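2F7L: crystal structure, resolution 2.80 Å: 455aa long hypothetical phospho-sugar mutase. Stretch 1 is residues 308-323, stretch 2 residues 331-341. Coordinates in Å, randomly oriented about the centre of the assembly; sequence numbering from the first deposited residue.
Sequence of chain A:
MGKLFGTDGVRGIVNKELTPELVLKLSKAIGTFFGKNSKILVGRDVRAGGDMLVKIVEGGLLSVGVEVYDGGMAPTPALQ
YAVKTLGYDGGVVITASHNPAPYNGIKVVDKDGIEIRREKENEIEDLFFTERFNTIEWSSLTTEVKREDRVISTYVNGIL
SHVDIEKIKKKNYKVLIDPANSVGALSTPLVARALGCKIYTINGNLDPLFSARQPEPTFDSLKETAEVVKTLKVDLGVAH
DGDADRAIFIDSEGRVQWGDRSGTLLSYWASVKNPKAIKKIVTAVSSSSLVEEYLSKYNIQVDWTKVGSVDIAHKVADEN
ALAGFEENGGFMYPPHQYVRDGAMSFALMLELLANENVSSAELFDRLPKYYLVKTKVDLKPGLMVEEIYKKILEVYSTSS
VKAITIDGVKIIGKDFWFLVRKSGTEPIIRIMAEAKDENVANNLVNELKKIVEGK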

ATOM      1  N   GLY A 308      -3.201  -0.343  -8.453  1.00 42.49           N
ATOM      2  CA  GLY A 308      -4.153  -0.210  -7.352  1.00 43.23           C
ATOM      3  C   GLY A 308      -4.057  -1.343  -6.337  1.00 43.92           C
ATOM      4  O   GLY A 308      -4.221  -2.521  -6.692  1.00 43.92           O
ATOM      5  N   SER A 309      -3.801  -0.983  -5.077  1.00 43.84           N
ATOM      6  CA  SER A 309      -3.660  -1.949  -3.985  1.00 43.88           C
ATOM      7  C   SER A 309      -4.925  -2.697  -3.568  1.00 43.15           C
ATOM      8  O   SER A 309      -4.883  -3.908  -3.338  1.00 42.74           O
ATOM      9  CB  SER A 309      -3.064  -1.258  -2.759  1.00 44.70           C
ATOM     10  OG  SER A 309      -1.724  -0.885  -3.012  1.00 47.35           O
ATOM     11  N   VAL A 310      -6.035  -1.977  -3.439  1.00 42.38           N
ATOM     12  CA  VAL A 310      -7.292  -2.606  -3.054  1.00 42.16           C
ATOM     13  C   VAL A 310      -7.597  -3.717  -4.067  1.00 42.74           C
ATOM     14  O   VAL A 310      -7.835  -4.871  -3.693  1.00 42.65           O
ATOM     15  CB  VAL A 310      -8.472  -1.589  -3.057  1.00 41.68           C
ATOM     16  CG1 VAL A 310      -9.732  -2.255  -2.537  1.00 40.66           C
ATOM     17  CG2 VAL A 310      -8.120  -0.354  -2.231  1.00 40.53           C
ATOM     18  N   ASP A 311      -7.580  -3.358  -5.351  1.00 42.99           N
ATOM     19  CA  ASP A 311      -7.848  -4.304  -6.424  1.00 42.66           C
ATOM     20  C   ASP A 311      -6.946  -5.522  -6.306  1.00 41.55           C
ATOM     21  O   ASP A 311      -7.404  -6.656  -6.396  1.00 42.00           O
ATOM     22  CB  ASP A 311      -7.626  -3.625  -7.772  1.00 45.59           C
ATOM     23  CG  ASP A 311      -8.821  -2.788  -8.217  1.00 48.19           C
ATOM     24  OD1 ASP A 311      -8.593  -1.736  -8.881  1.00 49.61           O
ATOM     25  OD2 ASP A 311      -9.977  -3.194  -7.919  1.00 48.43           O
ATOM     26  N   ILE A 312      -5.657  -5.285  -6.118  1.00 39.94           N
ATOM     27  CA  ILE A 312      -4.698  -6.366  -5.983  1.00 38.26           C
ATOM     28  C   ILE A 312      -5.107  -7.284  -4.838  1.00 38.19           C
ATOM     29  O   ILE A 312      -5.174  -8.501  -5.000  1.00 37.83           O
ATOM     30  CB  ILE A 312      -3.275  -5.811  -5.705  1.00 37.73           C
ATOM     31  CG1 ILE A 312      -2.748  -5.110  -6.957  1.00 36.63           C
ATOM     32  CG2 ILE A 312      -2.336  -6.927  -5.212  1.00 36.07           C
ATOM     33  CD1 ILE A 312      -1.391  -4.464  -6.760  1.00 36.55           C
ATOM     34  N   ALA A 313      -5.377  -6.699  -3.675  1.00 38.28           N
ATOM     35  CA  ALA A 313      -5.763  -7.489  -2.513  1.00 37.76           C
ATOM     36  C   ALA A 313      -6.856  -8.453  -2.932  1.00 36.83           C
ATOM     37  O   ALA A 313      -6.785  -9.638  -2.632  1.00 36.94           O
ATOM     38  CB  ALA A 313      -6.234  -6.581  -1.372  1.00 37.77           C
ATOM     39  N   HIS A 314      -7.854  -7.953  -3.650  1.00 36.49           N
ATOM     40  CA  HIS A 314      -8.939  -8.811  -4.121  1.00 37.09           C
ATOM     41  C   HIS A 314      -8.466  -9.861  -5.153  1.00 37.03           C
ATOM     42  O   HIS A 314      -8.788 -11.036  -5.036  1.00 36.40           O
ATOM     43  CB  HIS A 314     -10.071  -7.953  -4.693  1.00 36.64           C
ATOM     44  CG  HIS A 314     -10.918  -7.294  -3.644  1.00 38.08           C
ATOM     45  ND1 HIS A 314     -11.628  -8.008  -2.701  1.00 37.94           N
ATOM     46  CD2 HIS A 314     -11.189  -5.988  -3.406  1.00 38.68           C
ATOM     47  CE1 HIS A 314     -12.300  -7.171  -1.930  1.00 38.22           C
ATOM     48  NE2 HIS A 314     -12.053  -5.939  -2.337  1.00 38.19           N
ATOM     49  N   LYS A 315      -7.692  -9.447  -6.151  1.00 37.00           N
ATOM     50  CA  LYS A 315      -7.195 -10.394  -7.138  1.00 36.95           C
ATOM     51  C   LYS A 315      -6.365 -11.487  -6.464  1.00 37.19           C
ATOM     52  O   LYS A 315      -6.484 -12.654  -6.798  1.00 36.78           O
ATOM     53  CB  LYS A 315      -6.352  -9.680  -8.202  1.00 36.95           C
ATOM     54  CG  LYS A 315      -6.001 -10.549  -9.405  1.00 36.72           C
ATOM     55  CD  LYS A 315      -5.230  -9.788 -10.463  1.00 37.13           C
ATOM     56  CE  LYS A 315      -4.621 -10.723 -11.502  1.00 36.79           C
ATOM     57  NZ  LYS A 315      -5.646 -11.521 -12.232  1.00 35.86           N
ATOM     58  N   VAL A 316      -5.512 -11.128  -5.518  1.00 38.51           N
ATOM     59  CA  VAL A 316      -4.742 -12.168  -4.855  1.00 39.87           C
ATOM     60  C   VAL A 316      -5.733 -13.152  -4.221  1.00 41.58           C
ATOM     61  O   VAL A 316      -5.649 -14.364  -4.460  1.00 41.61           O
ATOM     62  CB  VAL A 316      -3.796 -11.612  -3.769  1.00 38.48           C
ATOM     63  CG1 VAL A 316      -3.028 -12.757  -3.121  1.00 37.67           C
ATOM     64  CG2 VAL A 316      -2.827 -10.648  -4.381  1.00 37.34           C
ATOM     65  N   ALA A 317      -6.671 -12.641  -3.427  1.00 43.26           N
ATOM     66  CA  ALA A 317      -7.669 -13.517  -2.814  1.00 45.63           C
ATOM     67  C   ALA A 317      -8.402 -14.306  -3.919  1.00 46.90           C
ATOM     68  O   ALA A 317      -8.291 -15.530  -3.983  1.00 47.29           O
ATOM     69  CB  ALA A 317      -8.669 -12.701  -1.981  1.00 44.67           C
ATOM     70  N   ASP A 318      -9.123 -13.595  -4.786  1.00 48.32           N
ATOM     71  CA  ASP A 318      -9.872 -14.185  -5.895  1.00 50.23           C
ATOM     72  C   ASP A 318      -9.161 -15.268  -6.724  1.00 51.24           C
ATOM     73  O   ASP A 318      -9.822 -16.098  -7.360  1.00 51.55           O
ATOM     74  CB  ASP A 318     -10.339 -13.085  -6.840  1.00 51.86           C
ATOM     75  CG  ASP A 318     -11.597 -12.397  -6.354  1.00 54.56           C
ATOM     76  OD1 ASP A 318     -11.729 -12.180  -5.128  1.00 55.79           O
ATOM     77  OD2 ASP A 318     -12.459 -12.062  -7.199  1.00 56.43           O
ATOM     78  N   GLU A 319      -7.831 -15.266  -6.745  1.00 51.26           N
ATOM     79  CA  GLU A 319      -7.134 -16.276  -7.521  1.00 51.59           C
ATOM     80  C   GLU A 319      -6.194 -17.094  -6.647  1.00 51.79           C
ATOM     81  O   GLU A 319      -5.213 -17.698  -7.112  1.00 52.06           O
ATOM     82  CB  GLU A 319      -6.413 -15.637  -8.738  1.00 51.76           C
ATOM     83  CG  GLU A 319      -5.038 -15.012  -8.528  1.00 52.00           C
ATOM     84  CD  GLU A 319      -4.421 -14.523  -9.858  1.00 53.16           C
ATOM     85  OE1 GLU A 319      -4.986 -13.604 -10.498  1.00 52.91           O
ATOM     86  OE2 GLU A 319      -3.371 -15.064 -10.271  1.00 52.90           O
ATOM     87  N   ASN A 320      -6.518 -17.110  -5.362  1.00 51.51           N
ATOM     88  CA  ASN A 320      -5.760 -17.879  -4.394  1.00 51.51           C
ATOM     89  C   ASN A 320      -4.280 -17.858  -4.727  1.00 50.67           C
ATOM     90  O   ASN A 320      -3.635 -18.896  -4.788  1.00 50.08           O
ATOM     91  CB  ASN A 320      -6.276 -19.309  -4.410  1.00 53.15           C
ATOM     92  CG  ASN A 320      -5.691 -20.146  -3.313  1.00 55.57           C
ATOM     93  OD1 ASN A 320      -5.940 -19.900  -2.126  1.00 56.30           O
ATOM     94  ND2 ASN A 320      -4.903 -21.159  -3.695  1.00 56.88           N
ATOM     95  N   ALA A 321      -3.752 -16.659  -4.940  1.00 50.15           N
ATOM     96  CA  ALA A 321      -2.349 -16.489  -5.296  1.00 49.68           C
ATOM     97  C   ALA A 321      -1.386 -16.695  -4.128  1.00 49.31           C
ATOM     98  O   ALA A 321      -1.793 -16.786  -2.970  1.00 49.93           O
ATOM     99  CB  ALA A 321      -2.144 -15.112  -5.902  1.00 49.25           C
ATOM    100  N   LEU A 322      -0.099 -16.766  -4.437  1.00 48.21           N
ATOM    101  CA  LEU A 322       0.904 -16.957  -3.404  1.00 46.77           C
ATOM    102  C   LEU A 322       1.046 -15.674  -2.615  1.00 45.80           C
ATOM    103  O   LEU A 322       1.055 -15.699  -1.398  1.00 45.91           O
ATOM    104  CB  LEU A 322       2.257 -17.329  -4.021  1.00 46.93           C
ATOM    105  CG  LEU A 322       3.391 -17.618  -3.033  1.00 47.29           C
ATOM    106  CD1 LEU A 322       3.086 -18.918  -2.285  1.00 46.81           C
ATOM    107  CD2 LEU A 322       4.724 -17.719  -3.774  1.00 46.90           C
ATOM    108  N   ALA A 323       1.177 -14.554  -3.323  1.00 44.99           N
ATOM    109  CA  ALA A 323       1.327 -13.235  -2.707  1.00 44.01           C
ATOM    110  C   ALA A 323       1.042 -12.154  -3.740  1.00 43.75           C
ATOM    111  O   ALA A 323       0.737 -12.454  -4.896  1.00 44.57           O
ATOM    112  CB  ALA A 323       2.744 -13.055  -2.156  1.00 42.83           C
ATOM    113  N   PHE A 331       3.116  -5.118   0.261  1.00 37.24           N
ATOM    114  CA  PHE A 331       3.197  -6.488  -0.178  1.00 38.00           C
ATOM    115  C   PHE A 331       2.078  -7.250   0.560  1.00 38.22           C
ATOM    116  O   PHE A 331       1.832  -6.998   1.749  1.00 37.95           O
ATOM    117  CB  PHE A 331       4.590  -6.983   0.237  1.00 38.63           C
ATOM    118  CG  PHE A 331       4.816  -8.443   0.028  1.00 40.60           C
ATOM    119  CD1 PHE A 331       5.227  -8.927  -1.212  1.00 40.95           C
ATOM    120  CD2 PHE A 331       4.620  -9.341   1.074  1.00 40.51           C
ATOM    121  CE1 PHE A 331       5.442 -10.280  -1.400  1.00 42.24           C
ATOM    122  CE2 PHE A 331       4.830 -10.695   0.898  1.00 41.35           C
ATOM    123  CZ  PHE A 331       5.243 -11.173  -0.340  1.00 41.75           C
ATOM    124  N   MET A 332       1.397  -8.165  -0.127  1.00 38.34           N
ATOM    125  CA  MET A 332       0.322  -8.939   0.510  1.00 39.48           C
ATOM    126  C   MET A 332       0.716 -10.393   0.733  1.00 38.71           C
ATOM    127  O   MET A 332       1.063 -11.092  -0.205  1.00 39.37           O
ATOM    128  CB  MET A 332      -0.972  -8.866  -0.311  1.00 40.70           C
ATOM    129  CG  MET A 332      -0.804  -8.349  -1.740  1.00 44.68           C
ATOM    130  SD  MET A 332      -0.556  -6.536  -1.948  1.00 46.53           S
ATOM    131  CE  MET A 332      -2.349  -6.045  -2.013  1.00 47.84           C
ATOM    132  N   TYR A 333       0.665 -10.827   1.991  1.00 38.34           N
ATOM    133  CA  TYR A 333       1.028 -12.189   2.390  1.00 37.56           C
ATOM    134  C   TYR A 333      -0.243 -12.902   2.850  1.00 36.35           C
ATOM    135  O   TYR A 333      -0.618 -12.822   4.009  1.00 35.75           O
ATOM    136  CB  TYR A 333       2.059 -12.122   3.526  1.00 38.57           C
ATOM    137  CG  TYR A 333       2.680 -13.446   3.880  1.00 40.09           C
ATOM    138  CD1 TYR A 333       3.273 -14.236   2.904  1.00 41.39           C
ATOM    139  CD2 TYR A 333       2.619 -13.939   5.175  1.00 40.17           C
ATOM    140  CE1 TYR A 333       3.779 -15.505   3.212  1.00 43.05           C
ATOM    141  CE2 TYR A 333       3.117 -15.193   5.502  1.00 41.52           C
ATOM    142  CZ  TYR A 333       3.690 -15.982   4.517  1.00 42.76           C
ATOM    143  OH  TYR A 333       4.098 -17.269   4.818  1.00 43.96           O
ATOM    144  N   PRO A 334      -0.920 -13.612   1.931  1.00 35.84           N
ATOM    145  CA  PRO A 334      -2.169 -14.349   2.176  1.00 35.64           C
ATOM    146  C   PRO A 334      -2.309 -15.063   3.501  1.00 35.61           C
ATOM    147  O   PRO A 334      -3.280 -14.850   4.212  1.00 35.67           O
ATOM    148  CB  PRO A 334      -2.255 -15.286   0.979  1.00 34.75           C
ATOM    149  CG  PRO A 334      -1.721 -14.420  -0.100  1.00 35.28           C
ATOM    150  CD  PRO A 334      -0.484 -13.811   0.540  1.00 34.90           C
ATOM    151  N   PRO A 335      -1.354 -15.935   3.852  1.00 36.17           N
ATOM    152  CA  PRO A 335      -1.496 -16.618   5.139  1.00 35.81           C
ATOM    153  C   PRO A 335      -1.831 -15.662   6.284  1.00 34.96           C
ATOM    154  O   PRO A 335      -2.559 -16.029   7.198  1.00 35.52           O
ATOM    155  CB  PRO A 335      -0.150 -17.336   5.309  1.00 36.03           C
ATOM    156  CG  PRO A 335       0.749 -16.670   4.306  1.00 36.31           C
ATOM    157  CD  PRO A 335      -0.134 -16.377   3.160  1.00 36.35           C
ATOM    158  N   HIS A 336      -1.306 -14.444   6.233  1.00 34.08           N
ATOM    159  CA  HIS A 336      -1.605 -13.436   7.247  1.00 33.43           C
ATOM    160  C   HIS A 336      -2.903 -12.757   6.803  1.00 32.61           C
ATOM    161  O   HIS A 336      -3.970 -13.009   7.345  1.00 32.09           O
ATOM    162  CB  HIS A 336      -0.495 -12.400   7.299  1.00 33.60           C
ATOM    163  CG  HIS A 336      -0.673 -11.382   8.376  1.00 34.22           C
ATOM    164  ND1 HIS A 336      -0.363 -10.049   8.195  1.00 33.85           N
ATOM    165  CD2 HIS A 336      -1.044 -11.512   9.670  1.00 34.19           C
ATOM    166  CE1 HIS A 336      -0.527  -9.403   9.333  1.00 33.35           C
ATOM    167  NE2 HIS A 336      -0.938 -10.267  10.244  1.00 34.86           N
ATOM    168  N   GLN A 337      -2.786 -11.879   5.814  1.00 32.72           N
ATOM    169  CA  GLN A 337      -3.936 -11.200   5.237  1.00 32.85           C
ATOM    170  C   GLN A 337      -3.670 -10.779   3.795  1.00 33.84           C
ATOM    171  O   GLN A 337      -2.515 -10.735   3.354  1.00 34.68           O
ATOM    172  CB  GLN A 337      -4.386 -10.005   6.092  1.00 31.68           C
ATOM    173  CG  GLN A 337      -3.377  -8.959   6.450  1.00 29.14           C
ATOM    174  CD  GLN A 337      -3.995  -7.928   7.374  1.00 28.85           C
ATOM    175  OE1 GLN A 337      -5.212  -7.907   7.554  1.00 29.17           O
ATOM    176  NE2 GLN A 337      -3.172  -7.063   7.955  1.00 28.14           N
ATOM    177  N   TYR A 338      -4.746 -10.490   3.063  1.00 33.77           N
ATOM    178  CA  TYR A 338      -4.645 -10.105   1.664  1.00 34.35           C
ATOM    179  C   TYR A 338      -4.200  -8.678   1.397  1.00 34.74           C
ATOM    180  O   TYR A 338      -3.821  -8.359   0.269  1.00 36.73           O
ATOM    181  CB  TYR A 338      -5.978 -10.350   0.955  1.00 33.84           C
ATOM    182  CG  TYR A 338      -6.315 -11.815   0.842  1.00 34.31           C
ATOM    183  CD1 TYR A 338      -5.538 -12.681   0.046  1.00 34.26           C
ATOM    184  CD2 TYR A 338      -7.365 -12.359   1.581  1.00 33.55           C
ATOM    185  CE1 TYR A 338      -5.800 -14.028   0.012  1.00 33.17           C
ATOM    186  CE2 TYR A 338      -7.632 -13.700   1.547  1.00 32.17           C
ATOM    187  CZ  TYR A 338      -6.852 -14.518   0.773  1.00 33.57           C
ATOM    188  OH  TYR A 338      -7.136 -15.848   0.797  1.00 35.64           O
ATOM    189  N   VAL A 339      -4.236  -7.827   2.417  1.00 33.77           N
ATOM    190  CA  VAL A 339      -3.846  -6.432   2.246  1.00 33.38           C
ATOM    191  C   VAL A 339      -2.353  -6.179   2.416  1.00 32.88           C
ATOM    192  O   VAL A 339      -1.630  -7.031   2.917  1.00 33.60           O
ATOM    193  CB  VAL A 339      -4.631  -5.492   3.233  1.00 33.66           C
ATOM    194  CG1 VAL A 339      -6.131  -5.496   2.886  1.00 32.29           C
ATOM    195  CG2 VAL A 339      -4.390  -5.915   4.681  1.00 32.06           C
ATOM    196  N   ARG A 340      -1.901  -5.009   1.977  1.00 32.34           N
ATOM    197  CA  ARG A 340      -0.506  -4.616   2.109  1.00 32.46           C
ATOM    198  C   ARG A 340      -0.249  -4.453   3.593  1.00 31.81           C
ATOM    199  O   ARG A 340      -0.997  -3.752   4.265  1.00 31.22           O
ATOM    200  CB  ARG A 340      -0.273  -3.270   1.451  1.00 34.05           C
ATOM    201  CG  ARG A 340      -1.194  -2.987   0.326  1.00 36.40           C
ATOM    202  CD  ARG A 340      -0.915  -1.629  -0.172  1.00 39.12           C
ATOM    203  NE  ARG A 340      -1.891  -0.667   0.318  1.00 42.49           N
ATOM    204  CZ  ARG A 340      -1.850   0.628   0.024  1.00 42.91           C
ATOM    205  NH1 ARG A 340      -0.870   1.100  -0.751  1.00 42.53           N
ATOM    206  NH2 ARG A 340      -2.790   1.440   0.486  1.00 43.03           N
ATOM    207  N   ASP A 341       0.827  -5.056   4.096  1.00 31.57           N
ATOM    208  CA  ASP A 341       1.134  -5.000   5.519  1.00 31.12           C
ATOM    209  C   ASP A 341       2.631  -4.778   5.767  1.00 31.45           C
ATOM    210  O   ASP A 341       3.417  -5.718   5.734  1.00 32.31           O
ATOM    211  CB  ASP A 341       0.657  -6.313   6.151  1.00 30.73           C
ATOM    212  CG  ASP A 341       0.664  -6.277   7.657  1.00 32.36           C
ATOM    213  OD1 ASP A 341       1.691  -5.867   8.247  1.00 33.06           O
ATOM    214  OD2 ASP A 341      -0.353  -6.676   8.260  1.00 33.14           O
TER

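Residues 308-323, a helix and the chain after it, lie against the folded segment 331-341, and the fit is one of shape: no hydrogen bond crosses between them, yet 589 Å² of surface, both sides summed, is buried. The main bump is Met332. Its CA-to-CB bond points toward the first stretch, and the chain then bends through m angles at chi2 and chi3, so that its methyl enters a hollow formed by one helical turn: Met332 CE lies 3.3 Å from Ile312 CG2, 3.6 Å from Ser309 O and 3.5 Å from Ala313 N. That O and N are already paired in the helix, Ala313 N donating to Ser309 O at 2.9 Å, so an unbranched, apolar chain can pack on them without leaving a polar group unmet. Val316 fills the next space along, with CG2 4.0 Å from Met332 CG and CG1 3.7 Å from Pro334 CG; the same CG1 meets the edge of the Tyr338 ring, 4.0 Å from CD1.

The small residues let the backbones close in. Ala313 and Tyr338 have their CA atoms 5.1 Å apart, and Ala313 CB sits 3.4 Å from Tyr338 O. One turn on, Ala317 offers its small methyl to the flat face of the Tyr338 ring: its CB stands 3.5 Å from the ring centroid, almost exactly on the ring normal, a CH-pi contact, while its CA is 3.4 Å from Tyr338 CE1.

Beyond the helix, Pro334 presses its ring against the returning chain, with CD 3.1 Å from Leu322 O and CG 3.7 Å from Ala321 O. Ala323 CB touches Phe331 CZ at 3.6 Å and Met332 O at 3.2 Å, both on one side of it. At the other end, Ser309 OG lies over one face of the Arg340 guanidinium, 3.1 Å from Arg340 NH1 and 3.3 Å from Arg340 NE, but at angles too poor for hydrogen bonds; this hydroxyl is satisfied elsewhere in the structure.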